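PDB 6V04: uncharacterized conserved protein YndB, AHSA1/START domain from Micromonospora chersina, which is of unknown function but, as a START/Bet v1-like protein encoded in the dynemicin biosynthetic locus, probably takes part in making that natural product. Local coordinates for residues R144-D152 with D252-A263; T169-A177 with T265-C276. All coordinates share one frame; numbering follows the deposited sequence. Where two conformers were deposited one is given.

How the interactions relate
Both interactions use one long helix, 252-277, of the second START/Bet v1-like half: interaction 1 takes its N-terminal half and interaction 2 its C-terminal half, their centres about 20 Å apart. They meet where I151 CG2 packs on W266 CD1 at 4.2 Å. Both are partly buried, and each sets a buried tryptophan against the helix, W147 in one and W173 in the other, but the surroundings differ. Interaction 1 lies nearer the middle of the chain, where the linker enters strand 151-157, and is rich in charges, hydrogen bonds and water, with a sodium ion at its edge. Interaction 2, where 169-177 leads into strand 176-178, is essentially apolar and joins helix, loop and sheet through a hydrophobic core.

Interaction 1: residues R144-D152 with D252-A263; sequences RYDWRQEID and DLQERTLRHRFA. With NA (sodium ion), chain B; MG (magnesium ion), chain C.
W147 lies flat against helix 252-263, one indole face covered by R256 and E255; R256 CB stands 3.6 Å from the centroid of the five-membered ring, over the face, in a CH-pi contact. At the indole edge, NE1 donates to D252 OD1 (2.9 Å, 166°), which lies in the ring plane and is met on the syn side, somewhat out of the carboxylate plane. CG of W147 sits between backbone N and carbonyl carbon (chi1 65°), turning the indole onto the helix.

Further along, R259 bends at chi2 (-87°) and turns its guanidinium edge to the backbone of 148-150, both oxygens tilted somewhat from its plane. NE donates to R148 O at 2.9 Å and NH2 to E150 O at 2.8 Å, while I151 CG1 lies over one guanidinium face, toward its rim; D62 pairs with both R148 and R259.

At the helix start, D146 OD2 and D252 OD2 approach to 4.1 Å. Two waters donate to both carboxylates; R256 NH1 donates to one water, its NH2 to G59 O. The sodium ion on D146 OD1 and R256 probably offset the like charges. The linker is thus tied to the C-terminal helix of a helix-grip fold by the indole itself and by R259.

Interaction 2: residues T169-A177 with T265-C276; sequences TVVDWLPIA and TWTAALSLAEEC
Segment 169-177 passes through a short, weakly bonded helical turn at about 170-173 and an inverse gamma turn centred on P175 before entering strand 176-178, and it comes closest to helix 265-276 at W173 and A273, whose CA atoms are 5.2 Å apart. W173 carries the contact. Its CG lies between the backbone N and the carbonyl carbon (chi1 69°), which swings the indole across the helix, toward the sheet, with A273 CB over one face, offset toward the rim, and L174 CG over the centre of the opposite face. The six-membered ring presents its edge to the helix backbone: CE3 is 3.5 Å from A269 O, close to the ring plane, and 4.0 Å from A269 CB. The small alanine side chains probably allow this close approach. NE1 is bonded to P164 O.

W173 CZ3 also meets the edge of W266, near its plane, 4.2 Å from CZ3 of that ring. L174 reaches W266 with a single methyl, CD2 standing 3.5 Å from W266 CZ3, the two side chains crossing at a slant. W266 also meets H242, to which its NE1 is hydrogen-bonded, the two rings being nearly perpendicular. Beyond it, P175 CG touches T265 CG2 at 3.8 Å. At the other end of the contact, L272 swings CG anti to its backbone N (chi1 -177°) and lays CD2 3.4 Å from D172 O, while C276 SG rests 3.9 Å from D172 CB.

L238 touches both W173 and A273, and V227 both W173 and W266, so both tryptophans lie between the helix and the sheet, as the helix-grip fold requires. No hydrogen bond joins the two segments; apolar fit holds the turn to the helix, with both indole N-H groups satisfied by partners beyond them.

Interaction 1: residues R144-D152 with D252-A263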
loop_
_atom_site.group_PDB
_atom_site.type_symbol
_atom_site.label_atom_id
_atom_site.label_comp_id
_atom_site.label_asym_id
_atom_site.label_seq_id
_atom_site.Cartn_x
_atom_site.Cartn_y
_atom_site.Cartn_z
ATOM N N ARG A 144 -3.163 0.112 -16.408
ATOM C CA ARG A 144 -2.507 0.465 -15.152
ATOM C C ARG A 144 -2.877 1.872 -14.703
ATOM O O ARG A 144 -2.996 2.786 -15.526
ATOM C CB ARG A 144 -0.984 0.451 -15.318
ATOM C CG ARG A 144 -0.337 -0.876 -15.623
ATOM C CD ARG A 144 0.048 -1.629 -14.359
ATOM N NE ARG A 144 0.978 -0.899 -13.488
ATOM C CZ ARG A 144 2.303 -0.917 -13.603
ATOM N NH1 ARG A 144 2.891 -1.625 -14.559
ATOM N NH2 ARG A 144 3.043 -0.223 -12.747
ATOM N N TYR A 145 -2.924 2.089 -13.392
ATOM C CA TYR A 145 -2.839 3.474 -12.932
ATOM C C TYR A 145 -1.382 3.902 -12.894
ATOM O O TYR A 145 -0.475 3.066 -12.811
ATOM C CB TYR A 145 -3.482 3.666 -11.562
ATOM C CG TYR A 145 -2.882 2.910 -10.394
ATOM C CD1 TYR A 145 -1.775 3.387 -9.698
ATOM C CD2 TYR A 145 -3.483 1.757 -9.932
ATOM C CE1 TYR A 145 -1.254 2.691 -8.602
ATOM C CE2 TYR A 145 -2.985 1.066 -8.846
ATOM C CZ TYR A 145 -1.880 1.528 -8.176
ATOM O OH TYR A 145 -1.430 0.799 -7.078
ATOM N N ASP A 146 -1.148 5.220 -13.012
ATOM C CA ASP A 146 0.234 5.683 -13.006
ATOM C C ASP A 146 0.753 5.914 -11.598
ATOM O O ASP A 146 1.858 5.464 -11.267
ATOM C CB ASP A 146 0.411 6.944 -13.869
ATOM C CG ASP A 146 -0.570 8.067 -13.575
ATOM O OD1 ASP A 146 -1.432 7.967 -12.687
ATOM O OD2 ASP A 146 -0.455 9.103 -14.283
ATOM N N TRP A 147 -0.042 6.538 -10.734
ATOM C CA TRP A 147 0.354 6.716 -9.346
ATOM C C TRP A 147 -0.893 6.909 -8.494
ATOM O O TRP A 147 -1.869 7.525 -8.926
ATOM C CB TRP A 147 1.356 7.884 -9.207
ATOM C CG TRP A 147 0.854 9.256 -9.549
ATOM C CD1 TRP A 147 0.847 9.856 -10.789
ATOM C CD2 TRP A 147 0.358 10.236 -8.634
ATOM N NE1 TRP A 147 0.348 11.131 -10.689
ATOM C CE2 TRP A 147 0.038 11.386 -9.376
ATOM C CE3 TRP A 147 0.135 10.243 -7.254
ATOM C CZ2 TRP A 147 -0.484 12.533 -8.786
ATOM C CZ3 TRP A 147 -0.398 11.360 -6.675
ATOM C CH2 TRP A 147 -0.692 12.507 -7.435
ATOM N N ARG A 148 -0.871 6.322 -7.306
ATOM C CA ARG A 148 -2.045 6.332 -6.443
ATOM C C ARG A 148 -2.132 7.636 -5.656
ATOM O O ARG A 148 -1.148 8.084 -5.052
ATOM C CB ARG A 148 -1.980 5.127 -5.513
ATOM C CG ARG A 148 -3.242 4.886 -4.717
ATOM C CD ARG A 148 -3.321 3.469 -4.203
ATOM N NE ARG A 148 -2.302 3.191 -3.210
ATOM C CZ ARG A 148 -2.483 3.280 -1.894
ATOM N NH1 ARG A 148 -1.486 2.998 -1.079
ATOM N NH2 ARG A 148 -3.656 3.652 -1.384
ATOM N N GLN A 149 -3.332 8.221 -5.617
ATOM C CA GLN A 149 -3.465 9.576 -5.094
ATOM C C GLN A 149 -3.217 9.688 -3.599
ATOM O O GLN A 149 -2.933 10.795 -3.127
ATOM C CB GLN A 149 -4.843 10.142 -5.414
ATOM C CG GLN A 149 -6.004 9.455 -4.722
ATOM C CD GLN A 149 -7.341 9.882 -5.305
ATOM O OE1 GLN A 149 -7.587 9.744 -6.508
ATOM N NE2 GLN A 149 -8.210 10.408 -4.455
ATOM N N GLU A 150 -3.345 8.609 -2.831
ATOM C CA GLU A 150 -3.117 8.647 -1.392
ATOM C C GLU A 150 -2.037 7.643 -1.022
ATOM O O GLU A 150 -1.809 6.664 -1.747
ATOM C CB GLU A 150 -4.398 8.363 -0.594
ATOM C CG GLU A 150 -5.243 7.230 -1.113
ATOM C CD GLU A 150 -6.615 7.230 -0.470
ATOM O OE1 GLU A 150 -6.694 6.979 0.749
ATOM O OE2 GLU A 150 -7.605 7.515 -1.177
ATOM N N ILE A 151 -1.310 7.958 0.061
ATOM C CA ILE A 151 -0.307 7.087 0.667
ATOM C C ILE A 151 -0.932 6.435 1.884
ATOM O O ILE A 151 -1.592 7.111 2.683
ATOM C CB ILE A 151 0.946 7.870 1.094
ATOM C CG1 ILE A 151 1.612 8.516 -0.116
ATOM C CG2 ILE A 151 1.926 6.974 1.821
ATOM C CD1 ILE A 151 2.696 9.505 0.267
ATOM N N ASP A 152 -0.707 5.132 2.056
ATOM C CA ASP A 152 -1.067 4.500 3.319
ATOM C C ASP A 152 -0.112 3.346 3.569
ATOM O O ASP A 152 0.656 2.932 2.699
ATOM C CB ASP A 152 -2.527 4.063 3.341
ATOM C CG ASP A 152 -2.958 3.408 2.079
ATOM O OD1 ASP A 152 -2.260 2.474 1.650
ATOM O OD2 ASP A 152 -3.997 3.831 1.523
ATOM N N ASP A 252 1.673 17.199 -13.060
ATOM C CA ASP A 252 1.474 15.807 -12.664
ATOM C C ASP A 252 2.790 15.167 -12.250
ATOM O O ASP A 252 2.835 14.397 -11.288
ATOM C CB ASP A 252 0.836 14.998 -13.782
ATOM C CG ASP A 252 0.679 13.559 -13.400
ATOM O OD1 ASP A 252 -0.216 13.272 -12.589
ATOM O OD2 ASP A 252 1.479 12.721 -13.852
ATOM N N LEU A 253 3.877 15.461 -12.963
ATOM C CA LEU A 253 5.144 14.863 -12.563
ATOM C C LEU A 253 5.602 15.374 -11.203
ATOM O O LEU A 253 6.193 14.619 -10.429
ATOM C CB LEU A 253 6.199 15.091 -13.635
ATOM C CG LEU A 253 5.929 14.303 -14.924
ATOM C CD1 LEU A 253 6.997 14.626 -15.954
ATOM C CD2 LEU A 253 5.896 12.814 -14.652
ATOM N N GLN A 254 5.355 16.650 -10.886
ATOM C CA GLN A 254 5.698 17.137 -9.555
ATOM C C GLN A 254 4.891 16.420 -8.480
ATOM O O GLN A 254 5.440 16.027 -7.448
ATOM C CB GLN A 254 5.469 18.648 -9.464
ATOM C CG GLN A 254 6.551 19.483 -10.142
ATOM C CD GLN A 254 6.191 20.950 -10.229
ATOM O OE1 GLN A 254 5.050 21.320 -10.527
ATOM N NE2 GLN A 254 7.179 21.808 -9.987
ATOM N N GLU A 255 3.588 16.255 -8.709
ATOM C CA GLU A 255 2.723 15.596 -7.738
ATOM C C GLU A 255 3.126 14.143 -7.558
ATOM O O GLU A 255 3.230 13.649 -6.427
ATOM C CB GLU A 255 1.266 15.727 -8.199
ATOM C CG GLU A 255 0.755 17.160 -8.122
ATOM C CD GLU A 255 -0.627 17.384 -8.728
ATOM O OE1 GLU A 255 -1.110 16.529 -9.525
ATOM O OE2 GLU A 255 -1.227 18.434 -8.388
ATOM N N ARG A 256 3.352 13.439 -8.667
ATOM C CA ARG A 256 3.768 12.046 -8.606
ATOM C C ARG A 256 5.091 11.882 -7.874
ATOM O O ARG A 256 5.256 10.953 -7.070
ATOM C CB ARG A 256 3.874 11.489 -10.013
ATOM C CG ARG A 256 4.411 10.095 -10.064
ATOM C CD ARG A 256 4.383 9.564 -11.451
ATOM N NE ARG A 256 4.875 8.192 -11.483
ATOM C CZ ARG A 256 4.692 7.365 -12.500
ATOM N NH1 ARG A 256 4.019 7.761 -13.563
ATOM N NH2 ARG A 256 5.187 6.129 -12.450
ATOM N N THR A 257 6.060 12.745 -8.168
ATOM C CA THR A 257 7.360 12.632 -7.528
ATOM C C THR A 257 7.251 12.859 -6.025
ATOM O O THR A 257 7.858 12.128 -5.230
ATOM C CB THR A 257 8.325 13.625 -8.184
ATOM O OG1 THR A 257 8.499 13.271 -9.559
ATOM C CG2 THR A 257 9.674 13.603 -7.506
ATOM N N LEU A 258 6.476 13.864 -5.609
ATOM C CA LEU A 258 6.256 14.073 -4.186
ATOM C C LEU A 258 5.616 12.847 -3.551
ATOM O O LEU A 258 6.056 12.396 -2.493
ATOM C CB LEU A 258 5.382 15.302 -3.960
ATOM C CG LEU A 258 6.094 16.639 -4.154
ATOM C CD1 LEU A 258 5.074 17.734 -4.393
ATOM C CD2 LEU A 258 6.987 16.978 -2.960
ATOM N N ARG A 259 4.560 12.311 -4.168
ATOM C CA ARG A 259 3.879 11.147 -3.600
ATOM C C ARG A 259 4.849 9.985 -3.438
ATOM O O ARG A 259 4.902 9.345 -2.379
ATOM C CB ARG A 259 2.697 10.759 -4.486
ATOM C CG ARG A 259 1.829 9.649 -3.917
ATOM C CD ARG A 259 2.297 8.258 -4.271
ATOM N NE ARG A 259 1.293 7.319 -3.756
ATOM C CZ ARG A 259 1.535 6.105 -3.291
ATOM N NH1 ARG A 259 2.737 5.571 -3.268
ATOM N NH2 ARG A 259 0.512 5.396 -2.807
ATOM N N HIS A 260 5.645 9.716 -4.472
ATOM C CA HIS A 260 6.621 8.634 -4.433
ATOM C C HIS A 260 7.650 8.851 -3.322
ATOM O O HIS A 260 7.947 7.937 -2.541
ATOM C CB HIS A 260 7.274 8.531 -5.813
ATOM C CG HIS A 260 8.026 7.265 -6.058
ATOM N ND1 HIS A 260 8.071 6.667 -7.297
ATOM C CD2 HIS A 260 8.770 6.487 -5.235
ATOM C CE1 HIS A 260 8.822 5.583 -7.233
ATOM N NE2 HIS A 260 9.263 5.455 -5.996
ATOM N N ARG A 261 8.197 10.061 -3.224
ATOM C CA ARG A 261 9.216 10.326 -2.213
ATOM C C ARG A 261 8.648 10.220 -0.806
ATOM O O ARG A 261 9.303 9.683 0.098
ATOM C CB ARG A 261 9.818 11.708 -2.426
ATOM C CG ARG A 261 10.583 11.861 -3.736
ATOM C CD ARG A 261 11.053 13.295 -3.923
ATOM N NE ARG A 261 12.018 13.667 -2.889
ATOM C CZ ARG A 261 12.061 14.835 -2.254
ATOM N NH1 ARG A 261 11.201 15.809 -2.534
ATOM N NH2 ARG A 261 12.998 15.041 -1.344
ATOM N N PHE A 262 7.451 10.762 -0.587
ATOM C CA PHE A 262 6.837 10.635 0.727
ATOM C C PHE A 262 6.469 9.191 1.030
ATOM O O PHE A 262 6.565 8.768 2.188
ATOM C CB PHE A 262 5.618 11.548 0.827
ATOM C CG PHE A 262 5.946 12.963 1.230
ATOM C CD1 PHE A 262 6.394 13.883 0.297
ATOM C CD2 PHE A 262 5.792 13.383 2.538
ATOM C CE1 PHE A 262 6.676 15.189 0.666
ATOM C CE2 PHE A 262 6.066 14.689 2.910
ATOM C CZ PHE A 262 6.515 15.595 1.976
ATOM N N ALA A 263 6.077 8.400 0.024
ATOM C CA ALA A 263 5.786 6.988 0.296
ATOM C C ALA A 263 7.024 6.259 0.800
ATOM O O ALA A 263 6.944 5.432 1.723
ATOM C CB ALA A 263 5.236 6.310 -0.960
HETATM NA NA NA B . -3.340 9.374 -12.661
HETATM MG MG MG C . -9.065 10.016 -7.901
HETATM O O HOH W 1 2.106 10.137 -14.187
HETATM O O HOH W 2 -1.788 11.175 -13.466
HETATM O O HOH W 3 -2.723 9.776 -10.396
#

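Interaction 2: residues T169-A177 with T265-C276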
loop_
_atom_site.group_PDB
_atom_site.type_symbol
_atom_site.label_atom_id
_atom_site.label_comp_id
_atom_site.label_asym_id
_atom_site.label_seq_id
_atom_site.Cartn_x
_atom_site.Cartn_y
_atom_site.Cartn_z
ATOM N N THR A 169 7.927 9.910 22.374
ATOM C CA THR A 169 8.396 8.874 21.453
ATOM C C THR A 169 8.272 9.219 19.973
ATOM O O THR A 169 8.876 8.519 19.153
ATOM C CB THR A 169 7.657 7.541 21.679
ATOM O OG1 THR A 169 6.250 7.717 21.464
ATOM C CG2 THR A 169 7.897 7.016 23.088
ATOM N N VAL A 170 7.504 10.246 19.589
ATOM C CA VAL A 170 7.295 10.473 18.159
ATOM C C VAL A 170 8.607 10.768 17.441
ATOM O O VAL A 170 8.782 10.364 16.286
ATOM C CB VAL A 170 6.260 11.593 17.923
ATOM C CG1 VAL A 170 4.851 11.080 18.210
ATOM C CG2 VAL A 170 6.589 12.838 18.740
ATOM N N VAL A 171 9.554 11.448 18.098
ATOM C CA VAL A 171 10.813 11.752 17.417
ATOM C C VAL A 171 11.663 10.497 17.247
ATOM O O VAL A 171 12.594 10.484 16.431
ATOM C CB VAL A 171 11.590 12.847 18.166
ATOM C CG1 VAL A 171 12.908 13.133 17.460
ATOM C CG2 VAL A 171 10.755 14.125 18.263
ATOM N N ASP A 172 11.349 9.430 17.986
ATOM C CA ASP A 172 12.064 8.166 17.834
ATOM C C ASP A 172 11.891 7.566 16.444
ATOM O O ASP A 172 12.770 6.833 15.977
ATOM C CB ASP A 172 11.577 7.140 18.866
ATOM C CG ASP A 172 11.933 7.503 20.312
ATOM O OD1 ASP A 172 12.810 8.363 20.547
ATOM O OD2 ASP A 172 11.340 6.894 21.238
ATOM N N TRP A 173 10.763 7.821 15.778
ATOM C CA TRP A 173 10.476 7.136 14.521
ATOM C C TRP A 173 9.981 8.039 13.392
ATOM O O TRP A 173 10.052 7.624 12.223
ATOM C CB TRP A 173 9.457 6.004 14.757
ATOM C CG TRP A 173 8.071 6.457 15.096
ATOM C CD1 TRP A 173 7.619 6.911 16.310
ATOM C CD2 TRP A 173 6.955 6.507 14.210
ATOM N NE1 TRP A 173 6.292 7.245 16.225
ATOM C CE2 TRP A 173 5.860 7.011 14.944
ATOM C CE3 TRP A 173 6.770 6.177 12.856
ATOM C CZ2 TRP A 173 4.602 7.186 14.375
ATOM C CZ3 TRP A 173 5.526 6.348 12.301
ATOM C CH2 TRP A 173 4.454 6.848 13.060
ATOM N N LEU A 174 9.497 9.259 13.684
ATOM C CA LEU A 174 9.044 10.147 12.621
ATOM C C LEU A 174 10.167 11.082 12.194
ATOM O O LEU A 174 10.979 11.498 13.022
ATOM C CB LEU A 174 7.857 10.987 13.083
ATOM C CG LEU A 174 6.534 10.224 13.173
ATOM C CD1 LEU A 174 5.512 11.003 13.976
ATOM C CD2 LEU A 174 5.998 9.942 11.785
ATOM N N PRO A 175 10.214 11.445 10.914
ATOM C CA PRO A 175 11.265 12.356 10.407
ATOM C C PRO A 175 10.911 13.816 10.645
ATOM O O PRO A 175 10.698 14.599 9.719
ATOM C CB PRO A 175 11.301 12.002 8.918
ATOM C CG PRO A 175 9.879 11.709 8.609
ATOM C CD PRO A 175 9.338 10.984 9.822
ATOM N N ILE A 176 10.847 14.204 11.919
ATOM C CA ILE A 176 10.366 15.522 12.305
ATOM C C ILE A 176 11.381 16.200 13.218
ATOM O O ILE A 176 12.233 15.555 13.834
ATOM C CB ILE A 176 8.984 15.439 12.996
ATOM C CG1 ILE A 176 9.062 14.564 14.247
ATOM C CG2 ILE A 176 7.960 14.887 12.026
ATOM C CD1 ILE A 176 7.768 14.531 15.068
ATOM N N ALA A 177 11.286 17.528 13.297
ATOM C CA ALA A 177 12.066 18.293 14.253
ATOM C C ALA A 177 11.237 19.469 14.748
ATOM O O ALA A 177 10.280 19.901 14.101
ATOM C CB ALA A 177 13.375 18.796 13.642
ATOM N N THR A 265 9.459 7.636 2.369
ATOM C CA THR A 265 9.717 8.159 3.707
ATOM C C THR A 265 8.847 7.453 4.734
ATOM O O THR A 265 9.327 7.061 5.806
ATOM C CB THR A 265 9.475 9.664 3.729
ATOM O OG1 THR A 265 10.446 10.292 2.888
ATOM C CG2 THR A 265 9.624 10.243 5.119
ATOM N N TRP A 266 7.557 7.281 4.430
ATOM C CA TRP A 266 6.674 6.600 5.368
ATOM C C TRP A 266 7.048 5.132 5.515
ATOM O O TRP A 266 6.958 4.582 6.618
ATOM C CB TRP A 266 5.217 6.750 4.936
ATOM C CG TRP A 266 4.659 8.080 5.326
ATOM C CD1 TRP A 266 4.311 9.113 4.494
ATOM C CD2 TRP A 266 4.415 8.549 6.665
ATOM N NE1 TRP A 266 3.855 10.171 5.231
ATOM C CE2 TRP A 266 3.915 9.855 6.565
ATOM C CE3 TRP A 266 4.572 7.979 7.934
ATOM C CZ2 TRP A 266 3.572 10.610 7.676
ATOM C CZ3 TRP A 266 4.216 8.723 9.043
ATOM C CH2 TRP A 266 3.712 10.017 8.914
ATOM N N THR A 267 7.493 4.490 4.433
ATOM C CA THR A 267 7.970 3.114 4.534
ATOM C C THR A 267 9.123 3.021 5.528
ATOM O O THR A 267 9.145 2.135 6.388
ATOM C CB THR A 267 8.389 2.607 3.155
ATOM O OG1 THR A 267 7.259 2.640 2.267
ATOM C CG2 THR A 267 8.924 1.199 3.226
ATOM N N ALA A 268 10.066 3.958 5.450
ATOM C CA ALA A 268 11.192 3.976 6.378
ATOM C C ALA A 268 10.732 4.248 7.806
ATOM O O ALA A 268 11.275 3.679 8.765
ATOM C CB ALA A 268 12.192 5.030 5.932
ATOM N N ALA A 269 9.751 5.129 7.972
ATOM C CA ALA A 269 9.265 5.456 9.308
ATOM C C ALA A 269 8.589 4.258 9.956
ATOM O O ALA A 269 8.816 3.981 11.137
ATOM C CB ALA A 269 8.306 6.637 9.245
ATOM N N LEU A 270 7.740 3.550 9.207
ATOM C CA LEU A 270 7.094 2.358 9.752
ATOM C C LEU A 270 8.134 1.326 10.155
ATOM O O LEU A 270 8.000 0.670 11.194
ATOM C CB LEU A 270 6.117 1.786 8.726
ATOM C CG LEU A 270 4.893 2.662 8.431
ATOM C CD1 LEU A 270 4.125 2.117 7.259
ATOM C CD2 LEU A 270 3.971 2.818 9.651
ATOM N N SER A 271 9.174 1.148 9.335
ATOM C CA SER A 271 10.232 0.209 9.691
ATOM C C SER A 271 10.924 0.634 10.974
ATOM O O SER A 271 11.213 -0.199 11.843
ATOM C CB SER A 271 11.250 0.101 8.558
ATOM O OG SER A 271 10.669 -0.475 7.408
ATOM N N LEU A 272 11.196 1.928 11.111
ATOM C CA LEU A 272 11.880 2.413 12.302
ATOM C C LEU A 272 11.012 2.233 13.537
ATOM O O LEU A 272 11.508 1.858 14.606
ATOM C CB LEU A 272 12.267 3.876 12.096
ATOM C CG LEU A 272 13.054 4.564 13.201
ATOM C CD1 LEU A 272 14.299 3.762 13.568
ATOM C CD2 LEU A 272 13.421 5.957 12.730
ATOM N N ALA A 273 9.708 2.481 13.412
ATOM C CA ALA A 273 8.814 2.223 14.537
ATOM C C ALA A 273 8.890 0.765 14.969
ATOM O O ALA A 273 8.885 0.468 16.171
ATOM C CB ALA A 273 7.376 2.597 14.182
ATOM N N GLU A 274 8.953 -0.158 14.006
ATOM C CA GLU A 274 9.064 -1.574 14.349
ATOM C C GLU A 274 10.348 -1.843 15.123
ATOM O O GLU A 274 10.352 -2.620 16.089
ATOM C CB GLU A 274 9.005 -2.421 13.079
ATOM C CG GLU A 274 9.184 -3.931 13.290
ATOM C CD GLU A 274 8.909 -4.728 12.029
ATOM O OE1 GLU A 274 9.204 -4.220 10.927
ATOM O OE2 GLU A 274 8.393 -5.860 12.140
ATOM N N GLU A 275 11.449 -1.214 14.710
ATOM C CA GLU A 275 12.712 -1.378 15.420
ATOM C C GLU A 275 12.627 -0.806 16.829
ATOM O O GLU A 275 13.110 -1.427 17.785
ATOM C CB GLU A 275 13.841 -0.710 14.637
ATOM C CG GLU A 275 14.322 -1.529 13.445
ATOM C CD GLU A 275 15.194 -0.732 12.490
ATOM O OE1 GLU A 275 15.347 -1.163 11.326
ATOM O OE2 GLU A 275 15.720 0.323 12.899
ATOM N N CYS A 276 12.022 0.375 16.975
ATOM C CA CYS A 276 11.868 0.966 18.302
ATOM C C CYS A 276 11.048 0.069 19.213
ATOM O O CYS A 276 11.357 -0.069 20.403
ATOM C CB CYS A 276 11.199 2.329 18.206
ATOM S SG CYS A 276 12.217 3.581 17.433
#